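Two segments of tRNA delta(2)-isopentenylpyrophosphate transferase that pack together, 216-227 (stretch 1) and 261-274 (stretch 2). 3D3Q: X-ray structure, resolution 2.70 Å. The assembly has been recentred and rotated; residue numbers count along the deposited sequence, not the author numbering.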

# COMPACT_ATOMS: atom_id res chain seq x y z
N LYS A 216 10.36 7.86 -13.82
CA LYS A 216 11.79 7.64 -13.67
C LYS A 216 12.14 6.21 -13.25
O LYS A 216 13.22 5.73 -13.57
CB LYS A 216 12.36 8.64 -12.67
CG LYS A 216 13.88 8.57 -12.55
CD LYS A 216 14.51 9.95 -12.32
CE LYS A 216 16.05 9.86 -12.30
NZ LYS A 216 16.68 11.20 -12.20
N ARG A 217 11.24 5.53 -12.55
CA ARG A 217 11.53 4.17 -12.13
C ARG A 217 11.34 3.20 -13.28
O ARG A 217 11.96 2.14 -13.33
CB ARG A 217 10.63 3.78 -10.96
CG ARG A 217 10.79 2.36 -10.50
CD ARG A 217 9.89 2.14 -9.30
NE ARG A 217 8.48 2.49 -9.55
CZ ARG A 217 7.61 1.72 -10.21
NH1 ARG A 217 6.35 2.12 -10.38
NH2 ARG A 217 8.00 0.55 -10.70
N VAL A 218 10.48 3.57 -14.22
CA VAL A 218 10.23 2.73 -15.37
C VAL A 218 11.46 2.83 -16.26
O VAL A 218 11.88 1.85 -16.87
CB VAL A 218 8.94 3.16 -16.13
CG1 VAL A 218 8.74 2.31 -17.37
CG2 VAL A 218 7.73 3.00 -15.23
N ASP A 219 12.05 4.02 -16.33
CA ASP A 219 13.25 4.22 -17.15
C ASP A 219 14.38 3.36 -16.62
O ASP A 219 15.08 2.72 -17.39
CB ASP A 219 13.69 5.69 -17.17
CG ASP A 219 12.73 6.59 -17.92
OD1 ASP A 219 11.99 6.07 -18.79
OD2 ASP A 219 12.73 7.82 -17.66
N ILE A 220 14.55 3.35 -15.31
CA ILE A 220 15.61 2.57 -14.70
C ILE A 220 15.43 1.08 -14.94
O ILE A 220 16.38 0.38 -15.27
CB ILE A 220 15.68 2.81 -13.19
CG1 ILE A 220 15.77 4.31 -12.91
CG2 ILE A 220 16.89 2.10 -12.62
CD1 ILE A 220 15.70 4.66 -11.44
N MSE A 221 14.20 0.59 -14.78
CA MSE A 221 13.93 -0.83 -14.99
C MSE A 221 14.34 -1.25 -16.40
O MSE A 221 14.99 -2.28 -16.58
CB MSE A 221 12.44 -1.15 -14.80
CG MSE A 221 11.86 -0.78 -13.45
SE MSE A 221 10.16 -1.71 -13.14
CE MSE A 221 9.12 -1.09 -14.67
N LEU A 222 13.94 -0.46 -17.40
CA LEU A 222 14.28 -0.76 -18.78
C LEU A 222 15.79 -0.78 -18.88
O LEU A 222 16.37 -1.64 -19.55
CB LEU A 222 13.72 0.30 -19.73
CG LEU A 222 12.26 0.17 -20.21
CD1 LEU A 222 12.09 -1.07 -21.07
CD2 LEU A 222 11.34 0.11 -19.02
N GLY A 223 16.42 0.16 -18.19
CA GLY A 223 17.87 0.26 -18.20
C GLY A 223 18.56 -0.84 -17.43
O GLY A 223 19.74 -1.05 -17.61
N HIS A 224 17.83 -1.54 -16.58
CA HIS A 224 18.45 -2.61 -15.82
C HIS A 224 18.25 -4.01 -16.40
O HIS A 224 18.76 -4.98 -15.86
CB HIS A 224 17.98 -2.56 -14.37
CG HIS A 224 18.76 -1.62 -13.51
ND1 HIS A 224 18.62 -1.56 -12.14
CD2 HIS A 224 19.71 -0.70 -13.83
CE1 HIS A 224 19.44 -0.64 -11.65
NE2 HIS A 224 20.11 -0.11 -12.65
N GLY A 225 17.50 -4.11 -17.50
CA GLY A 225 17.29 -5.40 -18.11
C GLY A 225 15.91 -5.99 -17.95
O GLY A 225 15.74 -7.21 -18.01
N LEU A 226 14.91 -5.13 -17.72
CA LEU A 226 13.52 -5.57 -17.56
C LEU A 226 13.07 -6.36 -18.79
O LEU A 226 12.52 -7.45 -18.68
CB LEU A 226 12.58 -4.37 -17.38
CG LEU A 226 11.08 -4.66 -17.55
CD1 LEU A 226 10.63 -5.68 -16.52
CD2 LEU A 226 10.28 -3.37 -17.42
N PHE A 227 13.32 -5.78 -19.96
CA PHE A 227 12.93 -6.44 -21.19
C PHE A 227 13.63 -7.79 -21.31
O PHE A 227 13.01 -8.77 -21.74
CB PHE A 227 13.27 -5.54 -22.39
CG PHE A 227 12.71 -6.03 -23.70
CD1 PHE A 227 13.35 -7.05 -24.41
CD2 PHE A 227 11.53 -5.50 -24.20
CE1 PHE A 227 12.82 -7.53 -25.61
CE2 PHE A 227 10.99 -5.97 -25.40
CZ PHE A 227 11.64 -6.99 -26.11
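Stretch 2, residues 261-274: SMENAVEKLKQHSR

The most unusual feature of this contact is a selenium atom beside an aromatic ring. Met262 is a selenomethionine, and its SE lies 3.8 Å from CD2 of Phe227. The same SE is 4.8 Å from the centroid of the Phe227 ring, 54° off the ring normal. The approach is therefore oblique. This pair joins the start of the stretch 2 helix to the end of stretch 1.

Stretch 2 is helical from Met262 to Arg274, and the helix continues later in the chain. Ser261 stands at its N-cap position. The Ser261 side chain, with chi1 in the p rotamer, accepts a weak capping bond from the backbone: Asn264 N to Ser261 OG is 3.3 Å. Regular backbone bonds follow, such as Ala265 N to Ser261 O at 3.0 Å and Leu269 N to Ala265 O at 2.8 Å.

Stretch 1 begins inside a helix that started earlier in the chain. Gly225 leaves helical phi/psi, with a phi of 107°, and forms a Schellman motif. Leu226 N to Met221 O, at 3.1 Å, is one of the bonds back into the last turn. A CB on Gly225 would be jammed against the carbonyl O of the preceding residue, so this backbone calls for glycine. A new helix starts at once with Leu226 and Phe227.

The helix of stretch 2 runs roughly against the first helix of stretch 1. Their N-to-C directions make an angle of 131°, with a signed crossing angle of 131°. The axes approach to 9.9 Å. Val218 and Lys270 are paired in the backbone register, with a CA to CA distance of 6.3 Å. Because the directions oppose, the later residues of stretch 2 meet the earlier residues of stretch 1. The two stretches bury 424 Å² in total.

Val218 has the largest covered area of any residue here. Its CG1 lies 3.5 Å from CG of Lys270 and 3.7 Å from CD2 of Leu269. Its CG2 is 4.1 Å from OG of Ser273. That hydroxyl is used within its own helix, donating to the backbone: Ser273 OG to Leu269 O is 2.7 Å.

Leu269 gathers several apolar neighbours. Its CD2 is 4.1 Å from CD2 of Leu222 and also 4.1 Å from CD2 of Leu226. CE of Met221, another selenomethionine, is more distant, at 4.5 Å from CD2 of Leu269. Leu222 also contacts earlier turns of stretch 2. Its CD1 is 4.4 Å from CG2 of Val266 and 4.5 Å from CE of Met262.

One salt bridge crosses the contact. Lys270 NZ donates to Asp219 OD1 at 2.7 Å. The CA-to-CB bonds of both residues point sideways, but the side-chain ends come nearer. The Lys270 chain is extended beyond chi1, so its aliphatic part packs on Val218 while its amine reaches the carboxylate.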

# COMPACT_ATOMS: atom_id res chain seq x y z
N SER A 261 5.32 -1.30 -30.91
CA SER A 261 6.66 -0.70 -30.84
C SER A 261 7.10 -0.50 -29.41
O SER A 261 6.28 -0.32 -28.52
CB SER A 261 6.69 0.65 -31.58
OG SER A 261 5.85 1.59 -30.95
N MSE A 262 8.41 -0.52 -29.19
CA MSE A 262 8.95 -0.34 -27.85
C MSE A 262 8.50 0.99 -27.27
O MSE A 262 8.10 1.07 -26.11
CB MSE A 262 10.48 -0.40 -27.89
CG MSE A 262 11.17 -0.30 -26.52
SE MSE A 262 11.01 -1.91 -25.43
CE MSE A 262 9.33 -1.48 -24.59
N GLU A 263 8.55 2.04 -28.08
CA GLU A 263 8.15 3.38 -27.64
C GLU A 263 6.74 3.40 -27.09
O GLU A 263 6.51 3.75 -25.93
CB GLU A 263 8.26 4.37 -28.80
CG GLU A 263 9.69 4.59 -29.27
CD GLU A 263 10.15 3.64 -30.37
OE1 GLU A 263 11.36 3.67 -30.69
OE2 GLU A 263 9.30 2.90 -30.92
N ASN A 264 5.79 3.04 -27.95
CA ASN A 264 4.38 2.99 -27.60
C ASN A 264 4.11 2.13 -26.35
O ASN A 264 3.37 2.54 -25.45
CB ASN A 264 3.58 2.46 -28.79
CG ASN A 264 3.46 3.49 -29.90
OD1 ASN A 264 2.90 3.23 -30.95
ND2 ASN A 264 4.00 4.69 -29.65
N ALA A 265 4.74 0.96 -26.30
CA ALA A 265 4.60 0.06 -25.17
C ALA A 265 5.07 0.73 -23.88
O ALA A 265 4.35 0.75 -22.88
CB ALA A 265 5.40 -1.21 -25.41
N VAL A 266 6.28 1.28 -23.90
CA VAL A 266 6.80 1.94 -22.72
C VAL A 266 5.87 3.06 -22.29
O VAL A 266 5.71 3.31 -21.10
CB VAL A 266 8.20 2.52 -22.98
CG1 VAL A 266 8.69 3.27 -21.74
CG2 VAL A 266 9.16 1.39 -23.33
N GLU A 267 5.27 3.73 -23.27
CA GLU A 267 4.35 4.82 -22.98
C GLU A 267 3.17 4.30 -22.15
O GLU A 267 2.72 4.96 -21.21
CB GLU A 267 3.81 5.40 -24.27
CG GLU A 267 2.62 6.28 -24.04
CD GLU A 267 2.80 7.67 -24.59
OE1 GLU A 267 2.66 7.83 -25.83
OE2 GLU A 267 3.12 8.59 -23.79
N LYS A 268 2.69 3.10 -22.50
CA LYS A 268 1.58 2.48 -21.79
C LYS A 268 2.03 1.89 -20.45
O LYS A 268 1.24 1.82 -19.50
CB LYS A 268 0.94 1.40 -22.66
CG LYS A 268 0.27 1.96 -23.91
CD LYS A 268 -0.60 0.93 -24.62
CE LYS A 268 0.22 -0.28 -25.10
NZ LYS A 268 -0.59 -1.29 -25.87
N LEU A 269 3.28 1.46 -20.38
CA LEU A 269 3.83 0.89 -19.15
C LEU A 269 3.92 1.96 -18.05
O LEU A 269 3.59 1.69 -16.89
CB LEU A 269 5.21 0.28 -19.43
CG LEU A 269 6.07 -0.17 -18.24
CD1 LEU A 269 5.29 -1.13 -17.36
CD2 LEU A 269 7.34 -0.83 -18.75
N LYS A 270 4.37 3.16 -18.40
CA LYS A 270 4.49 4.24 -17.42
C LYS A 270 3.10 4.74 -17.04
O LYS A 270 2.90 5.25 -15.94
CB LYS A 270 5.30 5.40 -17.98
CG LYS A 270 6.73 5.04 -18.40
CD LYS A 270 7.47 6.27 -18.91
CE LYS A 270 8.86 5.92 -19.39
NZ LYS A 270 9.65 7.14 -19.64
N GLN A 271 2.14 4.60 -17.95
CA GLN A 271 0.79 5.04 -17.67
C GLN A 271 0.15 4.07 -16.67
O GLN A 271 -0.21 4.48 -15.57
CB GLN A 271 -0.03 5.10 -18.96
CG GLN A 271 -1.28 5.95 -18.81
CD GLN A 271 -2.34 5.65 -19.85
OE1 GLN A 271 -3.35 6.35 -19.94
NE2 GLN A 271 -2.13 4.59 -20.64
N HIS A 272 0.01 2.80 -17.05
CA HIS A 272 -0.57 1.79 -16.15
C HIS A 272 0.08 1.89 -14.77
O HIS A 272 -0.56 1.61 -13.76
CB HIS A 272 -0.33 0.37 -16.67
CG HIS A 272 -1.10 0.01 -17.90
ND1 HIS A 272 -0.97 0.69 -19.09
CD2 HIS A 272 -1.99 -0.98 -18.13
CE1 HIS A 272 -1.75 0.14 -20.00
NE2 HIS A 272 -2.38 -0.88 -19.44
N SER A 273 1.36 2.26 -14.74
CA SER A 273 2.06 2.37 -13.48
C SER A 273 1.57 3.57 -12.72
O SER A 273 1.42 3.52 -11.50
CB SER A 273 3.57 2.46 -13.72
OG SER A 273 4.10 1.26 -14.24
N ARG A 274 1.30 4.66 -13.43
CA ARG A 274 0.80 5.87 -12.78
C ARG A 274 -0.62 5.65 -12.25
O ARG A 274 -0.92 6.01 -11.12
CB ARG A 274 0.78 7.06 -13.75
CG ARG A 274 2.15 7.56 -14.19
CD ARG A 274 2.02 8.85 -14.99
NE ARG A 274 1.33 8.64 -16.27
CZ ARG A 274 1.95 8.43 -17.43
NH1 ARG A 274 3.28 8.40 -17.48
NH2 ARG A 274 1.25 8.24 -18.54